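Local structure of GNA33 (Neisseria gonorrhoeae FA 1090, 2G5D) at residues A[145-150]-A[208-213]; A[165-170]-A[200-205]. The protein probably cleaves the beta-1,4-glycosidic bond between MurNAc and GlcNAc in peptidoglycan as a lytic transglycosylase, forming a 1,6-anhydro bond in the MurNAc residue. One frame throughout, in Å; residues are numbered along the deposited sequence.

From the N terminus, the chain first passes through 145-150, which enters the first strand of a small five-stranded sheet within the MltA-specific insert. It then reaches 165-170, just beyond the sheet's far edge strand, and returns through 200-205 on strand 197-203. Contact 2 closes this inner loop. The chain next continues along strand 206-209 to 208-213, where contact 1 closes the outer loop, so contact 2 is nested inside contact 1. Strand 197-203 separates strands 148-151 and 206-209 in the sheet and pairs with both. Contact 1 thus joins the sheet's entrance and exit, and contact 2 brings strand 197-203 against the end of edge strand 163-165 and the loop that follows it.

Contact 1: A[145-150]-A[208-213]; sequences DDFISV and LPYHTR
Where the chain enters and leaves the small five-stranded sheet of the MltA-specific insert, a T-shaped aromatic pair joins Phe147, just before strand 148-151, to Tyr210, just after strand 206-209. The two strands are not neighbours, since strand 197-203 runs between them. The edge of Phe147 is turned to the face of Tyr210, with ring centroids 5.1 Å apart and planes at 77°. Phe147 CG stands anti to the backbone N (chi1 -179°), which carries CD1 over the middle of the tyrosine ring, 3.7 Å from Tyr210 CG. The opposite face of that ring is covered nearer its rim by His211, whose CD2 sits 3.8 Å above the plane, and both faces of the tyrosine thus have a neighbour. Phe147 also makes an edge-to-face pair with Phe314 of strand 313-317, linking the small sheet to the larger beta structure of the protein.

The phenol is fixed at its far end too. Asp146 approaches the ring edge, its carboxylate plane steeply inclined to the ring, and Tyr210 OH donates a short hydrogen bond of 2.5 Å to Asp146 OD1. The other oxygen, Asp146 OD2, forms a salt bridge with Lys224, which also hydrogen-bonds His211 NE2; this lysine probably helps to keep the carboxylate ionised. One cation therefore braces both the acceptor of the phenol and the imidazole that lies against its ring. The hydroxyl meets Asp146 OD1 on the syn side, 25° out of the carboxylate plane.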
ATOM      1  N   ASP A 145       1.907  24.689   2.855  1.00 30.65           N
ATOM      2  CA  ASP A 145       1.675  25.846   1.988  1.00 30.35           C
ATOM      3  C   ASP A 145       2.836  26.152   1.036  1.00 30.45           C
ATOM      4  O   ASP A 145       2.644  26.802   0.010  1.00 30.63           O
ATOM      5  CB  ASP A 145       1.402  27.081   2.843  1.00 30.50           C
ATOM      6  CG  ASP A 145       0.185  26.929   3.731  1.00 30.51           C
ATOM      7  OD1 ASP A 145      -0.548  25.918   3.591  1.00 31.05           O
ATOM      8  OD2 ASP A 145      -0.038  27.837   4.566  1.00 29.65           O
ATOM      9  N   ASP A 146       4.038  25.700   1.382  1.00 30.35           N
ATOM     10  CA  ASP A 146       5.240  26.006   0.603  1.00 30.15           C
ATOM     11  C   ASP A 146       5.900  24.744   0.037  1.00 30.15           C
ATOM     12  O   ASP A 146       7.049  24.768  -0.400  1.00 30.44           O
ATOM     13  CB  ASP A 146       6.247  26.773   1.470  1.00 30.07           C
ATOM     14  CG  ASP A 146       6.783  25.941   2.633  1.00 30.14           C
ATOM     15  OD1 ASP A 146       6.040  25.084   3.168  1.00 29.96           O
ATOM     16  OD2 ASP A 146       7.956  26.145   3.011  1.00 29.64           O
ATOM     17  N   PHE A 147       5.168  23.642   0.061  1.00 29.85           N
ATOM     18  CA  PHE A 147       5.675  22.362  -0.408  1.00 29.80           C
ATOM     19  C   PHE A 147       5.464  22.291  -1.914  1.00 29.61           C
ATOM     20  O   PHE A 147       4.331  22.306  -2.378  1.00 29.88           O
ATOM     21  CB  PHE A 147       4.925  21.245   0.313  1.00 29.19           C
ATOM     22  CG  PHE A 147       5.357  19.859  -0.064  1.00 29.67           C
ATOM     23  CD1 PHE A 147       6.361  19.218   0.645  1.00 29.96           C
ATOM     24  CD2 PHE A 147       4.727  19.174  -1.099  1.00 29.57           C
ATOM     25  CE1 PHE A 147       6.747  17.922   0.317  1.00 29.59           C
ATOM     26  CE2 PHE A 147       5.117  17.886  -1.437  1.00 29.54           C
ATOM     27  CZ  PHE A 147       6.134  17.260  -0.716  1.00 28.23           C
ATOM     28  N   ILE A 148       6.559  22.254  -2.670  1.00 29.90           N
ATOM     29  CA  ILE A 148       6.502  22.288  -4.138  1.00 29.84           C
ATOM     30  C   ILE A 148       7.135  21.032  -4.755  1.00 29.98           C
ATOM     31  O   ILE A 148       8.329  20.765  -4.574  1.00 29.98           O
ATOM     32  CB  ILE A 148       7.116  23.617  -4.734  1.00 29.89           C
ATOM     33  CG1 ILE A 148       6.107  24.767  -4.678  1.00 29.49           C
ATOM     34  CG2 ILE A 148       7.547  23.451  -6.198  1.00 29.68           C
ATOM     35  CD1 ILE A 148       6.253  25.666  -3.494  1.00 29.21           C
ATOM     36  N   SER A 149       6.317  20.266  -5.476  1.00 29.71           N
ATOM     37  CA  SER A 149       6.791  19.077  -6.176  1.00 29.74           C
ATOM     38  C   SER A 149       7.191  19.406  -7.613  1.00 29.87           C
ATOM     39  O   SER A 149       6.431  20.031  -8.356  1.00 29.86           O
ATOM     40  CB  SER A 149       5.729  17.972  -6.152  1.00 29.53           C
ATOM     41  OG  SER A 149       6.196  16.797  -6.795  1.00 28.87           O
ATOM     42  N   VAL A 150       8.395  18.986  -7.992  1.00 30.23           N
ATOM     43  CA  VAL A 150       8.893  19.147  -9.363  1.00 30.54           C
ATOM     44  C   VAL A 150       9.288  17.785  -9.962  1.00 30.77           C
ATOM     45  O   VAL A 150      10.049  17.042  -9.338  1.00 30.76           O
ATOM     46  CB  VAL A 150      10.111  20.125  -9.435  1.00 30.46           C
ATOM     47  CG1 VAL A 150      10.494  20.404 -10.886  1.00 30.38           C
ATOM     48  CG2 VAL A 150       9.813  21.434  -8.710  1.00 30.37           C
ATOM     49  N   LEU A 208      15.452  24.438  -2.090  1.00 33.42           N
ATOM     50  CA  LEU A 208      16.124  23.562  -1.132  1.00 33.05           C
ATOM     51  C   LEU A 208      15.251  22.357  -0.803  1.00 32.72           C
ATOM     52  O   LEU A 208      14.023  22.477  -0.823  1.00 32.74           O
ATOM     53  CB  LEU A 208      16.400  24.318   0.171  1.00 33.17           C
ATOM     54  CG  LEU A 208      16.830  25.785   0.130  1.00 33.21           C
ATOM     55  CD1 LEU A 208      16.506  26.446   1.456  1.00 33.30           C
ATOM     56  CD2 LEU A 208      18.310  25.904  -0.207  1.00 33.50           C
ATOM     57  N   PRO A 209      15.876  21.199  -0.484  1.00 32.27           N
ATOM     58  CA  PRO A 209      15.125  20.033  -0.000  1.00 31.90           C
ATOM     59  C   PRO A 209      14.104  20.436   1.063  1.00 31.47           C
ATOM     60  O   PRO A 209      14.377  21.339   1.856  1.00 31.22           O
ATOM     61  CB  PRO A 209      16.216  19.151   0.615  1.00 31.95           C
ATOM     62  CG  PRO A 209      17.420  19.453  -0.197  1.00 32.13           C
ATOM     63  CD  PRO A 209      17.322  20.911  -0.582  1.00 32.41           C
ATOM     64  N   TYR A 210      12.928  19.806   1.055  1.00 30.80           N
ATOM     65  CA  TYR A 210      11.919  20.105   2.054  1.00 30.44           C
ATOM     66  C   TYR A 210      12.350  19.592   3.433  1.00 30.64           C
ATOM     67  O   TYR A 210      13.304  18.808   3.546  1.00 31.00           O
ATOM     68  CB  TYR A 210      10.513  19.586   1.667  1.00 30.13           C
ATOM     69  CG  TYR A 210       9.435  20.417   2.322  1.00 29.38           C
ATOM     70  CD1 TYR A 210       8.739  19.951   3.444  1.00 29.14           C
ATOM     71  CD2 TYR A 210       9.168  21.712   1.870  1.00 28.94           C
ATOM     72  CE1 TYR A 210       7.781  20.748   4.075  1.00 28.70           C
ATOM     73  CE2 TYR A 210       8.223  22.506   2.483  1.00 28.62           C
ATOM     74  CZ  TYR A 210       7.530  22.020   3.587  1.00 28.91           C
ATOM     75  OH  TYR A 210       6.602  22.830   4.193  1.00 29.55           O
ATOM     76  N   HIS A 211      11.663  20.066   4.469  1.00 30.14           N
ATOM     77  CA  HIS A 211      11.954  19.729   5.862  1.00 29.43           C
ATOM     78  C   HIS A 211      11.924  18.216   6.134  1.00 29.39           C
ATOM     79  O   HIS A 211      11.147  17.473   5.535  1.00 29.02           O
ATOM     80  CB  HIS A 211      10.972  20.451   6.784  1.00 29.15           C
ATOM     81  CG  HIS A 211      11.056  21.945   6.714  1.00 29.03           C
ATOM     82  ND1 HIS A 211      12.117  22.655   7.232  1.00 29.00           N
ATOM     83  CD2 HIS A 211      10.196  22.865   6.213  1.00 28.01           C
ATOM     84  CE1 HIS A 211      11.915  23.946   7.044  1.00 30.07           C
ATOM     85  NE2 HIS A 211      10.757  24.101   6.427  1.00 30.05           N
ATOM     86  N   THR A 212      12.800  17.785   7.040  1.00 29.33           N
ATOM     87  CA  THR A 212      12.936  16.384   7.436  1.00 28.76           C
ATOM     88  C   THR A 212      12.020  16.130   8.621  1.00 28.45           C
ATOM     89  O   THR A 212      11.559  17.085   9.254  1.00 27.90           O
ATOM     90  CB  THR A 212      14.381  16.065   7.875  1.00 28.66           C
ATOM     91  OG1 THR A 212      14.769  16.984   8.901  1.00 29.43           O
ATOM     92  CG2 THR A 212      15.357  16.163   6.713  1.00 27.69           C
ATOM     93  N   ARG A 213      11.762  14.851   8.917  1.00 28.28           N
ATOM     94  CA  ARG A 213      10.933  14.466  10.072  1.00 27.93           C
ATOM     95  C   ARG A 213      11.376  15.141  11.368  1.00 27.94           C
ATOM     96  O   ARG A 213      10.545  15.661  12.102  1.00 27.47           O
ATOM     97  CB  ARG A 213      10.917  12.949  10.277  1.00 27.79           C
ATOM     98  CG  ARG A 213      10.042  12.500  11.441  1.00 26.28           C
ATOM     99  CD  ARG A 213       9.962  10.997  11.543  1.00 25.24           C
ATOM    100  NE  ARG A 213       9.258  10.403  10.412  1.00 25.40           N
ATOM    101  CZ  ARG A 213       7.931  10.259  10.311  1.00 24.76           C
ATOM    102  NH1 ARG A 213       7.108  10.647  11.283  1.00 23.17           N
ATOM    103  NH2 ARG A 213       7.432   9.701   9.226  1.00 24.28           N
TER

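Contact 2: A[165-170]-A[200-205]; sequences IRQTGK and GRFEGS
Phe202 pushes the outer rim of its ring against Ile165 and the aliphatic part of Gln167. Its CG lies anti to the carbonyl carbon (chi1 -54°), and the ring reaches across to the other segment with CE2, CZ and CE1 leading. On one flank Ile165 CG2 sits at the ring edge, near its plane, 3.5 Å from Phe202 CE2. Farther round the rim, Gln167 CB is 3.6 Å from Phe202 CZ, while Gln167 CG comes in at the edge, 3.7 Å from Phe202 CE1. Beyond CG the glutamine chain is extended, and its terminal amide stands almost perpendicular to the ring, at 89°.

The contact spans the inside of a curled sheet: strand 197-203 is next to one outermost strand, 148-151, whereas Ile165 ends the other, 163-165, and Ile165 also touches Val150 of strand 148-151. Phe207 of strand 206-209 and His182 of strand 182-184 meet the Phe202 ring as well, giving it aromatic neighbours on the sheet, while the Gln167 side of the contact is exposed. Residues on either side of Phe202 point away from it and pair with each other: Arg201 NH1 donates to Glu203 OE1 at 2.7 Å, in a nearly straight salt bridge (168°) lying in the guanidinium plane.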
ATOM      1  N   ILE A 165      14.504  26.251 -11.587  1.00 39.16           N
ATOM      2  CA  ILE A 165      13.111  25.907 -11.285  1.00 39.17           C
ATOM      3  C   ILE A 165      12.173  27.103 -11.521  1.00 39.24           C
ATOM      4  O   ILE A 165      12.554  28.147 -11.171  1.00 39.24           O
ATOM      5  CB  ILE A 165      12.953  25.311  -9.839  1.00 38.93           C
ATOM      6  CG1 ILE A 165      12.866  23.774  -9.896  1.00 38.91           C
ATOM      7  CG2 ILE A 165      11.689  25.751  -9.102  1.00 38.56           C
ATOM      8  CD1 ILE A 165      14.197  23.052 -10.026  1.00 38.68           C
ATOM      9  N   ARG A 166      10.949  26.751 -12.034  1.00 39.29           N
ATOM     10  CA  ARG A 166       9.860  27.711 -12.192  1.00 39.43           C
ATOM     11  C   ARG A 166       8.575  27.112 -11.624  1.00 39.42           C
ATOM     12  O   ARG A 166       8.185  26.001 -12.001  1.00 39.53           O
ATOM     13  CB  ARG A 166       9.667  28.086 -13.674  1.00 39.31           C
ATOM     14  CG  ARG A 166       8.402  28.935 -13.967  1.00 39.44           C
ATOM     15  CD  ARG A 166       8.732  29.787 -15.455  1.00 39.43           C
ATOM     16  NE  ARG A 166       8.682  28.503 -16.536  1.00 39.47           N
ATOM     17  CZ  ARG A 166       7.593  27.920 -16.899  1.00 40.16           C
ATOM     18  NH1 ARG A 166       6.507  28.053 -16.129  1.00 40.76           N
ATOM     19  NH2 ARG A 166       7.624  26.661 -17.855  1.00 39.72           N
ATOM     20  N   GLN A 167       7.928  27.850 -10.721  1.00 39.50           N
ATOM     21  CA  GLN A 167       6.658  27.431 -10.119  1.00 39.53           C
ATOM     22  C   GLN A 167       5.520  27.478 -11.139  1.00 39.49           C
ATOM     23  O   GLN A 167       5.397  28.451 -11.900  1.00 39.50           O
ATOM     24  CB  GLN A 167       6.318  28.313  -8.916  1.00 39.68           C
ATOM     25  CG  GLN A 167       5.353  27.666  -7.926  1.00 40.14           C
ATOM     26  CD  GLN A 167       4.569  28.673  -7.104  1.00 40.69           C
ATOM     27  OE1 GLN A 167       4.421  29.834  -7.492  1.00 41.99           O
ATOM     28  NE2 GLN A 167       4.049  28.225  -5.967  1.00 40.77           N
ATOM     29  N   THR A 168       4.700  26.426 -11.155  1.00 39.26           N
ATOM     30  CA  THR A 168       3.598  26.292 -12.119  1.00 39.15           C
ATOM     31  C   THR A 168       2.249  26.042 -11.434  1.00 39.22           C
ATOM     32  O   THR A 168       1.268  25.682 -12.089  1.00 39.28           O
ATOM     33  CB  THR A 168       3.867  25.165 -13.160  1.00 39.02           C
ATOM     34  OG1 THR A 168       3.921  23.890 -12.497  1.00 39.06           O
ATOM     35  CG2 THR A 168       5.180  25.409 -13.921  1.00 38.84           C
ATOM     36  N   GLY A 169       2.214  26.245 -10.119  1.00 39.32           N
ATOM     37  CA  GLY A 169       1.027  26.000  -9.295  1.00 39.42           C
ATOM     38  C   GLY A 169       1.400  26.078  -7.826  1.00 39.50           C
ATOM     39  O   GLY A 169       2.562  25.877  -7.475  1.00 39.54           O
ATOM     40  N   LYS A 170       0.422  26.350  -6.963  1.00 39.64           N
ATOM     41  CA  LYS A 170       0.683  26.574  -5.523  1.00 39.77           C
ATOM     42  C   LYS A 170       1.329  25.423  -4.746  1.00 39.72           C
ATOM     43  O   LYS A 170       1.682  25.604  -3.584  1.00 39.93           O
ATOM     44  CB  LYS A 170      -0.565  27.066  -4.769  1.00 39.74           C
ATOM     45  CG  LYS A 170      -1.864  26.363  -5.119  1.00 39.95           C
ATOM     46  CD  LYS A 170      -2.646  27.179  -6.143  1.00 39.30           C
ATOM     47  CE  LYS A 170      -3.706  26.338  -6.819  1.00 39.19           C
ATOM     48  NZ  LYS A 170      -4.436  27.141  -7.828  1.00 38.52           N
ATOM     49  N   GLY A 200      10.604  20.275  -2.533  1.00 31.40           N
ATOM     50  CA  GLY A 200      11.303  21.383  -1.889  1.00 31.89           C
ATOM     51  C   GLY A 200      10.477  22.638  -1.682  1.00 32.50           C
ATOM     52  O   GLY A 200       9.246  22.613  -1.783  1.00 32.58           O
ATOM     53  N   ARG A 201      11.171  23.732  -1.379  1.00 32.89           N
ATOM     54  CA  ARG A 201      10.550  25.032  -1.113  1.00 33.78           C
ATOM     55  C   ARG A 201      11.489  26.165  -1.522  1.00 33.86           C
ATOM     56  O   ARG A 201      12.710  26.024  -1.433  1.00 33.68           O
ATOM     57  CB  ARG A 201      10.189  25.167   0.372  1.00 33.91           C
ATOM     58  CG  ARG A 201      11.347  24.882   1.325  1.00 34.70           C
ATOM     59  CD  ARG A 201      11.029  25.246   2.761  1.00 34.75           C
ATOM     60  NE  ARG A 201      12.263  25.427   3.521  1.00 36.51           N
ATOM     61  CZ  ARG A 201      12.825  26.603   3.778  1.00 36.89           C
ATOM     62  NH1 ARG A 201      12.261  27.729   3.363  1.00 37.32           N
ATOM     63  NH2 ARG A 201      13.958  26.655   4.460  1.00 38.11           N
ATOM     64  N   PHE A 202      10.909  27.283  -1.961  1.00 34.32           N
ATOM     65  CA  PHE A 202      11.677  28.482  -2.307  1.00 34.75           C
ATOM     66  C   PHE A 202      12.164  29.181  -1.037  1.00 35.14           C
ATOM     67  O   PHE A 202      11.419  29.309  -0.062  1.00 35.23           O
ATOM     68  CB  PHE A 202      10.844  29.463  -3.141  1.00 34.65           C
ATOM     69  CG  PHE A 202      10.225  28.859  -4.380  1.00 35.18           C
ATOM     70  CD1 PHE A 202       8.839  28.778  -4.511  1.00 35.29           C
ATOM     71  CD2 PHE A 202      11.023  28.381  -5.419  1.00 35.15           C
ATOM     72  CE1 PHE A 202       8.254  28.225  -5.662  1.00 35.31           C
ATOM     73  CE2 PHE A 202      10.452  27.832  -6.567  1.00 35.22           C
ATOM     74  CZ  PHE A 202       9.064  27.748  -6.686  1.00 34.97           C
ATOM     75  N   GLU A 203      13.419  29.621  -1.057  1.00 35.56           N
ATOM     76  CA  GLU A 203      14.031  30.336   0.065  1.00 35.98           C
ATOM     77  C   GLU A 203      15.219  31.120  -0.471  1.00 36.01           C
ATOM     78  O   GLU A 203      16.230  30.531  -0.871  1.00 36.14           O
ATOM     79  CB  GLU A 203      14.465  29.358   1.169  1.00 36.19           C
ATOM     80  CG  GLU A 203      15.241  29.981   2.336  1.00 37.21           C
ATOM     81  CD  GLU A 203      14.352  30.688   3.351  1.00 39.09           C
ATOM     82  OE1 GLU A 203      13.234  30.200   3.638  1.00 40.56           O
ATOM     83  OE2 GLU A 203      14.787  31.729   3.885  1.00 40.51           O
ATOM     84  N   GLY A 204      15.086  32.446  -0.478  1.00 35.86           N
ATOM     85  CA  GLY A 204      16.067  33.330  -1.100  1.00 35.61           C
ATOM     86  C   GLY A 204      15.878  33.268  -2.601  1.00 35.51           C
ATOM     87  O   GLY A 204      14.784  33.530  -3.104  1.00 35.64           O
ATOM     88  N   SER A 205      16.946  32.924  -3.316  1.00 35.33           N
ATOM     89  CA  SER A 205      16.844  32.580  -4.733  1.00 35.03           C
ATOM     90  C   SER A 205      17.254  31.118  -4.913  1.00 34.77           C
ATOM     91  O   SER A 205      17.917  30.752  -5.886  1.00 34.66           O
ATOM     92  CB  SER A 205      17.695  33.516  -5.602  1.00 34.98           C
ATOM     93  OG  SER A 205      19.067  33.165  -5.553  1.00 34.92           O
TER